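Local atomic coordinates of choline binding protein PCPA (Streptococcus pneumoniae, PDB entry 4CP6), a protein that probably attaches to choline of the pneumococcal cell surface, displays a leucine-rich repeat region there and is studied as a vaccine antigen. Residues A225-V230 against K234-L239; E142-P147 against S156-S161; K341-G346 against F355-V360. All coordinates share one frame; numbering follows the deposited sequence.

Interaction 1 (A225-V230 against K234-L239)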
loop_
_atom_site.group_PDB
_atom_site.type_symbol
_atom_site.label_atom_id
_atom_site.label_comp_id
_atom_site.label_asym_id
_atom_site.label_seq_id
_atom_site.Cartn_x
_atom_site.Cartn_y
_atom_site.Cartn_z
ATOM N N ALA A 225 -3.336 8.247 15.308
ATOM C CA ALA A 225 -4.338 7.716 16.219
ATOM C C ALA A 225 -5.042 6.532 15.612
ATOM O O ALA A 225 -5.125 6.407 14.379
ATOM C CB ALA A 225 -5.341 8.784 16.619
ATOM N N SER A 226 -5.523 5.642 16.472
ATOM C CA SER A 226 -6.287 4.459 16.075
ATOM C C SER A 226 -7.649 4.578 16.746
ATOM O O SER A 226 -7.710 4.703 17.969
ATOM C CB SER A 226 -5.594 3.178 16.525
ATOM O OG SER A 226 -6.434 2.073 16.209
ATOM N N VAL A 227 -8.727 4.570 15.950
ATOM C CA VAL A 227 -10.089 4.629 16.490
ATOM C C VAL A 227 -10.847 3.416 15.990
ATOM O O VAL A 227 -11.099 3.299 14.783
ATOM C CB VAL A 227 -10.848 5.926 16.147
ATOM C CG1 VAL A 227 -12.231 5.942 16.829
ATOM C CG2 VAL A 227 -10.026 7.178 16.508
ATOM N N ASP A 228 -11.152 2.467 16.885
ATOM C CA ASP A 228 -11.870 1.247 16.497
ATOM C C ASP A 228 -11.130 0.501 15.375
ATOM O O ASP A 228 -11.734 -0.138 14.501
ATOM C CB ASP A 228 -13.352 1.547 16.175
ATOM C CG ASP A 228 -14.118 2.072 17.382
ATOM O OD1 ASP A 228 -13.936 1.517 18.490
ATOM O OD2 ASP A 228 -14.864 3.060 17.226
ATOM N N GLY A 229 -9.807 0.566 15.457
ATOM C CA GLY A 229 -8.909 -0.141 14.556
ATOM C C GLY A 229 -8.619 0.572 13.249
ATOM O O GLY A 229 -7.836 0.050 12.454
ATOM N N VAL A 230 -9.184 1.768 13.061
ATOM C CA VAL A 230 -8.990 2.614 11.864
ATOM C C VAL A 230 -7.858 3.582 12.122
ATOM O O VAL A 230 -7.857 4.256 13.156
ATOM C CB VAL A 230 -10.290 3.365 11.485
ATOM C CG1 VAL A 230 -10.109 4.159 10.193
ATOM C CG2 VAL A 230 -11.443 2.376 11.316
ATOM N N LYS A 234 -3.061 11.973 14.004
ATOM C CA LYS A 234 -3.480 12.301 15.363
ATOM C C LYS A 234 -4.648 13.316 15.409
ATOM O O LYS A 234 -5.584 13.153 16.206
ATOM C CB LYS A 234 -2.253 12.827 16.122
ATOM C CG LYS A 234 -2.516 13.157 17.581
ATOM C CD LYS A 234 -2.508 11.945 18.442
ATOM C CE LYS A 234 -2.584 12.351 19.892
ATOM N NZ LYS A 234 -2.571 11.166 20.773
ATOM N N ASP A 235 -4.618 14.308 14.513
ATOM C CA ASP A 235 -5.671 15.341 14.461
ATOM C C ASP A 235 -6.959 14.898 13.723
ATOM O O ASP A 235 -7.913 15.685 13.640
ATOM C CB ASP A 235 -5.107 16.642 13.875
ATOM C CG ASP A 235 -4.648 16.584 12.412
ATOM O OD1 ASP A 235 -4.993 15.603 11.708
ATOM O OD2 ASP A 235 -3.934 17.504 11.975
ATOM N N LYS A 236 -6.997 13.635 13.223
ATOM C CA LYS A 236 -8.150 13.028 12.540
ATOM C C LYS A 236 -8.502 13.727 11.228
ATOM O O LYS A 236 -9.546 13.402 10.647
ATOM C CB LYS A 236 -9.368 12.895 13.476
ATOM C CG LYS A 236 -9.118 11.886 14.616
ATOM C CD LYS A 236 -10.072 12.075 15.815
ATOM C CE LYS A 236 -11.511 11.654 15.582
ATOM N NZ LYS A 236 -11.660 10.180 15.479
ATOM N N THR A 237 -7.607 14.594 10.697
ATOM C CA THR A 237 -7.864 15.204 9.393
ATOM C C THR A 237 -7.628 14.226 8.251
ATOM O O THR A 237 -8.183 14.420 7.165
ATOM C CB THR A 237 -7.053 16.469 9.179
ATOM O OG1 THR A 237 -5.644 16.173 9.146
ATOM C CG2 THR A 237 -7.397 17.545 10.207
ATOM N N GLN A 238 -6.787 13.198 8.477
ATOM C CA GLN A 238 -6.483 12.217 7.430
ATOM C C GLN A 238 -6.926 10.867 7.890
ATOM O O GLN A 238 -6.436 10.390 8.924
ATOM C CB GLN A 238 -4.963 12.195 7.098
ATOM C CG GLN A 238 -4.377 13.575 6.747
ATOM C CD GLN A 238 -2.886 13.591 6.580
ATOM O OE1 GLN A 238 -2.146 14.098 7.433
ATOM N NE2 GLN A 238 -2.424 13.121 5.433
ATOM N N LEU A 239 -7.834 10.214 7.145
ATOM C CA LEU A 239 -8.171 8.829 7.402
ATOM C C LEU A 239 -7.174 8.076 6.519
ATOM O O LEU A 239 -7.252 8.128 5.280
ATOM C CB LEU A 239 -9.645 8.512 7.073
ATOM C CG LEU A 239 -10.127 7.158 7.554
ATOM C CD1 LEU A 239 -11.677 7.128 7.586
ATOM C CD2 LEU A 239 -9.557 5.983 6.695
#

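Interaction 2 (E142-P147 against S156-S161)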
loop_
_atom_site.group_PDB
_atom_site.type_symbol
_atom_site.label_atom_id
_atom_site.label_comp_id
_atom_site.label_asym_id
_atom_site.label_seq_id
_atom_site.Cartn_x
_atom_site.Cartn_y
_atom_site.Cartn_z
ATOM N N GLU A 142 7.118 -15.806 8.370
ATOM C CA GLU A 142 5.858 -15.978 9.071
ATOM C C GLU A 142 5.787 -15.129 10.295
ATOM O O GLU A 142 4.697 -14.710 10.658
ATOM C CB GLU A 142 5.603 -17.452 9.412
ATOM C CG GLU A 142 5.500 -18.253 8.124
ATOM C CD GLU A 142 5.201 -19.723 8.297
ATOM O OE1 GLU A 142 5.213 -20.208 9.450
ATOM O OE2 GLU A 142 4.986 -20.398 7.266
ATOM N N GLU A 143 6.915 -14.923 10.972
ATOM C CA GLU A 143 6.968 -14.156 12.214
ATOM C C GLU A 143 8.279 -13.413 12.327
ATOM O O GLU A 143 9.342 -13.974 12.024
ATOM C CB GLU A 143 6.902 -15.115 13.434
ATOM C CG GLU A 143 5.526 -15.713 13.699
ATOM C CD GLU A 143 5.341 -16.380 15.052
ATOM O OE1 GLU A 143 6.326 -16.477 15.820
ATOM O OE2 GLU A 143 4.199 -16.804 15.345
ATOM N N ILE A 144 8.224 -12.174 12.837
ATOM C CA ILE A 144 9.424 -11.395 13.099
ATOM C C ILE A 144 9.123 -10.375 14.177
ATOM O O ILE A 144 8.047 -9.754 14.173
ATOM C CB ILE A 144 10.001 -10.714 11.803
ATOM C CG1 ILE A 144 11.443 -10.165 12.011
ATOM C CG2 ILE A 144 9.048 -9.593 11.278
ATOM C CD1 ILE A 144 12.143 -9.659 10.722
ATOM N N GLU A 145 10.062 -10.210 15.104
ATOM C CA GLU A 145 9.985 -9.196 16.141
ATOM C C GLU A 145 11.154 -8.258 15.877
ATOM O O GLU A 145 12.325 -8.670 16.000
ATOM C CB GLU A 145 10.111 -9.811 17.534
ATOM C CG GLU A 145 10.022 -8.759 18.626
ATOM C CD GLU A 145 9.946 -9.264 20.059
ATOM O OE1 GLU A 145 9.569 -10.439 20.277
ATOM O OE2 GLU A 145 10.183 -8.445 20.973
ATOM N N LEU A 146 10.857 -7.006 15.448
ATOM C CA LEU A 146 11.895 -6.054 15.079
ATOM C C LEU A 146 12.509 -5.423 16.296
ATOM O O LEU A 146 11.774 -5.104 17.245
ATOM C CB LEU A 146 11.365 -5.037 14.059
ATOM C CG LEU A 146 10.975 -5.702 12.729
ATOM C CD1 LEU A 146 10.205 -4.756 11.832
ATOM C CD2 LEU A 146 12.206 -6.220 11.978
ATOM N N PRO A 147 13.837 -5.263 16.336
ATOM C CA PRO A 147 14.489 -4.804 17.577
ATOM C C PRO A 147 14.247 -3.340 17.856
ATOM O O PRO A 147 13.926 -2.576 16.945
ATOM C CB PRO A 147 15.971 -5.074 17.314
ATOM C CG PRO A 147 16.107 -4.974 15.807
ATOM C CD PRO A 147 14.826 -5.613 15.297
ATOM N N SER A 156 8.508 -0.755 0.428
ATOM C CA SER A 156 8.131 -2.121 0.075
ATOM C C SER A 156 8.946 -3.160 0.852
ATOM O O SER A 156 9.122 -4.291 0.367
ATOM C CB SER A 156 8.277 -2.324 -1.435
ATOM O OG SER A 156 7.315 -1.515 -2.098
ATOM N N ALA A 157 9.410 -2.813 2.069
ATOM C CA ALA A 157 10.291 -3.747 2.786
ATOM C C ALA A 157 9.731 -5.130 3.011
ATOM O O ALA A 157 10.494 -6.095 2.922
ATOM C CB ALA A 157 10.741 -3.157 4.124
ATOM N N PHE A 158 8.436 -5.272 3.300
ATOM C CA PHE A 158 7.853 -6.599 3.532
ATOM C C PHE A 158 6.798 -6.927 2.499
ATOM O O PHE A 158 6.088 -7.916 2.653
ATOM C CB PHE A 158 7.242 -6.703 4.960
ATOM C CG PHE A 158 8.281 -6.583 6.042
ATOM C CD1 PHE A 158 9.004 -7.698 6.456
ATOM C CD2 PHE A 158 8.598 -5.345 6.594
ATOM C CE1 PHE A 158 10.003 -7.589 7.430
ATOM C CE2 PHE A 158 9.610 -5.231 7.564
ATOM C CZ PHE A 158 10.318 -6.356 7.958
ATOM N N SER A 159 6.697 -6.121 1.438
ATOM C CA SER A 159 5.668 -6.284 0.432
ATOM C C SER A 159 5.651 -7.704 -0.101
ATOM O O SER A 159 6.712 -8.272 -0.418
ATOM C CB SER A 159 5.895 -5.297 -0.705
ATOM O OG SER A 159 4.885 -5.412 -1.700
ATOM N N PHE A 160 4.450 -8.263 -0.250
ATOM C CA PHE A 160 4.247 -9.592 -0.831
ATOM C C PHE A 160 4.777 -10.726 0.052
ATOM O O PHE A 160 4.985 -11.844 -0.445
ATOM C CB PHE A 160 4.789 -9.663 -2.270
ATOM C CG PHE A 160 3.706 -9.645 -3.316
ATOM C CD1 PHE A 160 2.804 -10.697 -3.422
ATOM C CD2 PHE A 160 3.611 -8.599 -4.218
ATOM C CE1 PHE A 160 1.792 -10.680 -4.398
ATOM C CE2 PHE A 160 2.597 -8.575 -5.182
ATOM C CZ PHE A 160 1.719 -9.631 -5.281
ATOM N N SER A 161 4.968 -10.463 1.354
ATOM C CA SER A 161 5.284 -11.521 2.317
ATOM C C SER A 161 3.927 -12.141 2.705
ATOM O O SER A 161 3.327 -11.782 3.723
ATOM C CB SER A 161 6.023 -10.962 3.534
ATOM O OG SER A 161 7.309 -10.491 3.164
#

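Interaction 3 (K341-G346 against F355-V360)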
loop_
_atom_site.group_PDB
_atom_site.type_symbol
_atom_site.label_atom_id
_atom_site.label_comp_id
_atom_site.label_asym_id
_atom_site.label_seq_id
_atom_site.Cartn_x
_atom_site.Cartn_y
_atom_site.Cartn_z
ATOM N N LYS A 341 -26.887 1.353 -10.619
ATOM C CA LYS A 341 -28.116 1.573 -11.371
ATOM C C LYS A 341 -28.270 3.007 -11.834
ATOM O O LYS A 341 -28.871 3.281 -12.881
ATOM C CB LYS A 341 -29.314 1.193 -10.466
ATOM C CG LYS A 341 -29.387 -0.284 -10.120
ATOM C CD LYS A 341 -30.617 -0.619 -9.253
ATOM C CE LYS A 341 -30.383 -0.353 -7.779
ATOM N NZ LYS A 341 -31.336 -1.105 -6.918
ATOM N N SER A 342 -27.713 3.949 -11.063
ATOM C CA SER A 342 -27.902 5.342 -11.360
ATOM C C SER A 342 -26.692 6.157 -10.964
ATOM O O SER A 342 -26.085 5.879 -9.922
ATOM C CB SER A 342 -29.110 5.849 -10.567
ATOM O OG SER A 342 -29.428 7.197 -10.864
ATOM N N LEU A 343 -26.406 7.201 -11.745
ATOM C CA LEU A 343 -25.362 8.175 -11.445
ATOM C C LEU A 343 -25.973 9.568 -11.554
ATOM O O LEU A 343 -26.653 9.859 -12.557
ATOM C CB LEU A 343 -24.167 8.018 -12.420
ATOM C CG LEU A 343 -23.157 9.157 -12.364
ATOM C CD1 LEU A 343 -22.338 9.068 -11.066
ATOM C CD2 LEU A 343 -22.210 9.112 -13.570
ATOM N N THR A 344 -25.742 10.437 -10.557
ATOM C CA THR A 344 -26.165 11.826 -10.632
ATOM C C THR A 344 -24.934 12.708 -10.587
ATOM O O THR A 344 -24.039 12.459 -9.770
ATOM C CB THR A 344 -27.155 12.195 -9.513
ATOM O OG1 THR A 344 -28.336 11.409 -9.705
ATOM C CG2 THR A 344 -27.502 13.686 -9.510
ATOM N N ILE A 345 -24.875 13.698 -11.472
ATOM C CA ILE A 345 -23.752 14.613 -11.557
ATOM C C ILE A 345 -24.283 15.960 -11.078
ATOM O O ILE A 345 -25.163 16.550 -11.717
ATOM C CB ILE A 345 -23.189 14.673 -12.998
ATOM C CG1 ILE A 345 -22.939 13.251 -13.554
ATOM C CG2 ILE A 345 -21.921 15.522 -13.045
ATOM C CD1 ILE A 345 -22.383 13.190 -14.989
ATOM N N GLY A 346 -23.701 16.446 -9.978
ATOM C CA GLY A 346 -24.116 17.660 -9.280
ATOM C C GLY A 346 -24.141 18.949 -10.074
ATOM O O GLY A 346 -23.575 19.061 -11.163
ATOM N N PHE A 355 -12.192 9.767 -19.786
ATOM C CA PHE A 355 -12.116 8.550 -18.957
ATOM C C PHE A 355 -12.910 8.648 -17.654
ATOM O O PHE A 355 -12.579 7.990 -16.658
ATOM C CB PHE A 355 -10.640 8.184 -18.668
ATOM C CG PHE A 355 -9.797 8.075 -19.922
ATOM C CD1 PHE A 355 -10.124 7.171 -20.920
ATOM C CD2 PHE A 355 -8.710 8.912 -20.117
ATOM C CE1 PHE A 355 -9.345 7.067 -22.075
ATOM C CE2 PHE A 355 -7.937 8.821 -21.283
ATOM C CZ PHE A 355 -8.260 7.895 -22.244
ATOM N N PHE A 356 -13.983 9.414 -17.665
ATOM C CA PHE A 356 -14.831 9.642 -16.503
ATOM C C PHE A 356 -15.589 8.400 -16.044
ATOM O O PHE A 356 -15.575 8.058 -14.845
ATOM C CB PHE A 356 -15.785 10.766 -16.862
ATOM C CG PHE A 356 -16.720 11.252 -15.792
ATOM C CD1 PHE A 356 -16.238 11.955 -14.690
ATOM C CD2 PHE A 356 -18.100 11.121 -15.943
ATOM C CE1 PHE A 356 -17.120 12.481 -13.730
ATOM C CE2 PHE A 356 -18.977 11.647 -14.988
ATOM C CZ PHE A 356 -18.473 12.331 -13.900
ATOM N N LEU A 357 -16.227 7.681 -17.002
ATOM C CA LEU A 357 -17.056 6.535 -16.651
ATOM C C LEU A 357 -16.863 5.459 -17.695
ATOM O O LEU A 357 -16.982 5.736 -18.899
ATOM C CB LEU A 357 -18.494 7.011 -16.527
ATOM C CG LEU A 357 -19.514 5.947 -16.190
ATOM C CD1 LEU A 357 -19.231 5.306 -14.804
ATOM C CD2 LEU A 357 -20.906 6.506 -16.231
ATOM N N SER A 358 -16.493 4.253 -17.258
ATOM C CA SER A 358 -16.139 3.185 -18.186
ATOM C C SER A 358 -16.176 1.847 -17.466
ATOM O O SER A 358 -16.458 1.760 -16.261
ATOM C CB SER A 358 -14.733 3.414 -18.769
ATOM O OG SER A 358 -13.754 3.397 -17.736
ATOM N N GLY A 359 -15.857 0.788 -18.213
ATOM C CA GLY A 359 -15.785 -0.559 -17.666
ATOM C C GLY A 359 -17.122 -1.249 -17.536
ATOM O O GLY A 359 -18.096 -0.868 -18.180
ATOM N N VAL A 360 -17.172 -2.297 -16.711
ATOM C CA VAL A 360 -18.406 -3.073 -16.564
ATOM C C VAL A 360 -19.465 -2.223 -15.875
ATOM O O VAL A 360 -19.272 -1.785 -14.735
ATOM C CB VAL A 360 -18.153 -4.434 -15.855
ATOM C CG1 VAL A 360 -19.470 -5.148 -15.573
ATOM C CG2 VAL A 360 -17.246 -5.324 -16.708
#

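Interaction 1 (A225-V230 against K234-L239)
OD1 of Asp235, the residue just before the lysine that reaches across to Val227, accepts two bonds from Thr237, one from its backbone N at 3.0 Å and one from its hydroxyl OG1 at 2.7 Å, and is also hydrogen-bonded to Ser233 OG. Both Thr237 groups meet OD1 from one face of the carboxylate, well above its plane. The backbone bond makes an Asx turn that spans Lys236, whose backbone is left-handed (phi 64°). From this bend the lysine crosses Val227 at about a right angle. Its chain is bent twice near its end (chi3 72°, chi4 71°), which brings NZ to 3.6 Å from CG2 of Val227, an apolar branch that offers the ammonium no hydrogen bond. The charge has a better-suited neighbour in Phe232, with which Lys236 makes a cation-pi contact.

Deeper in, Val230 meets Leu239 obliquely. CG of Leu239 and its CD2 both lie 4.0 Å from CG1 of Val230, and Tyr251 touches both residues. At the other end Ala225 packs its methyl against the main chain of Lys234, CB to CA 4.2 Å. Val230 and Leu239 are buried, whereas Lys234 is exposed.

The main chain sets the connection. A type I' turn runs from Val227 to Val230, with Asp228 and Gly229 at its corners; Val227 N bonds to Val230 O at 2.9 Å, and Val230 N returns a bond to Val227 O at 3.0 Å. Strand 230-233 thus returns beside 224-227, and strand 238-241 pairs with its other edge. The two segments are therefore joined mainly through this middle strand. Three consecutive antiparallel strands with short connections form a beta-meander, here opening with a two-residue beta-hairpin.

Interaction 2 (E142-P147 against S156-S161)
Ile144 and Leu146 meet Phe158 through apolar contact alone. They are successive inward residues of strand 143-146, and each offers its CD1 methyl to the far end of the ring. CD1 of Ile144 comes in at the ring edge, near the ring plane, 4.4 Å from CE1 of Phe158. CD1 of Leu146 arrives obliquely, 4.2 Å from CZ of Phe158, with Leu146 and Phe158 reaching out from opposite directions. With CG of Phe158 set opposite its carbonyl carbon (chi1 -65°), the ring spans much of the gap between backbones whose nearest CA atoms, of Ile144 and Phe158, are 10.8 Å apart. Phe136 meets the same aromatic with its ring plane almost parallel, consistent with an apolar interior that continues along the solenoid. Farther out, Phe160 stacks on Phe138.

Within the two segments, the side-chain hydrogen bond lies in the loop that carries the ring. A type II turn from Phe158 to Ser161 is closed by Ser161 N, 3.1 Å from Phe158 O. The hydroxyl OG of Ser161 donates to the same Phe158 O at 2.9 Å, standing 43° above the carbonyl plane and on the same face as the backbone donor. The carbonyl beside the aromatic is thus held twice, and Ser161 OG is also bonded to Ser139 OG, tying this loop to another.

Strand on one wall, loop on the other and a phenylalanine between them is the solenoid interior of a BspA-type leucine-rich repeat.

Interaction 3 (K341-G346 against F355-V360)
The ring of Phe356 receives two aliphatic ends, both obliquely. CD1 of Ile345 is the nearer, meeting the CE2-CZ side of the ring at 3.7 Å from CE2 of Phe356 and 4.1 Å from its CZ. CD2 of Leu343 reaches the same CE2 of Phe356 at 4.3 Å. Phe329 adds an aromatic neighbour, the two rings meeting edge-to-face, while Leu322 and Met334 give further apolar contact to Phe356.

The aliphatic pair is of a different kind. Leu343 and Leu357 reach toward each other tip to tip, CD2 of one 3.9 Å from CD2 of the other. In both, CG lies opposite the backbone N (chi1 169° for Leu343, 179° for Leu357), which sends their branches toward the facing segment. The same CD2 of Leu343 serves two partners, bridging Leu357 and the ring of Phe356. Ile345 approaches Phe356 from the opposite direction, the long branch through CG1 and CD1 making the touch.

These four side chains are buried and bridge backbones whose nearest CA atoms, of Leu343 and Leu357, stand 9.9 Å apart. Such a separation is too wide for backbone pairing, and the segments are joined by side chains alone. Their backbones pair with other strands instead: strand 342-345 lies between strands 319-322 and 366-369, whereas strand 357-358 runs at the border of a separate parallel sheet, next to 334-335. From these neighbours Met334 touches both leucines, and Ile367 touches Ile345 and Leu357. A parallel strand whose inward leucine and isoleucine pack against the opposite side of the same coil, with phenylalanine between, fits the interior of a BspA-type leucine-rich repeat solenoid.

How the interactions relate
The three contacts follow one another along the chain as interaction 2, interaction 1 and interaction 3, and none touches another. Interactions 2 and 3 lie on opposite sides of the chain's centre, about 40 Å apart between centres, each in its own BspA-type repeat range. Both join a strand to the facing part of the same coil, with phenylalanine as the filler. Interaction 1 is the odd one, an antiparallel meander about 24 Å from interaction 2 and about 30 Å from interaction 3, centre to centre. Its strand 238-241 starts the parallel series through 259-260 to 328-329, linking the meander to the second solenoid run.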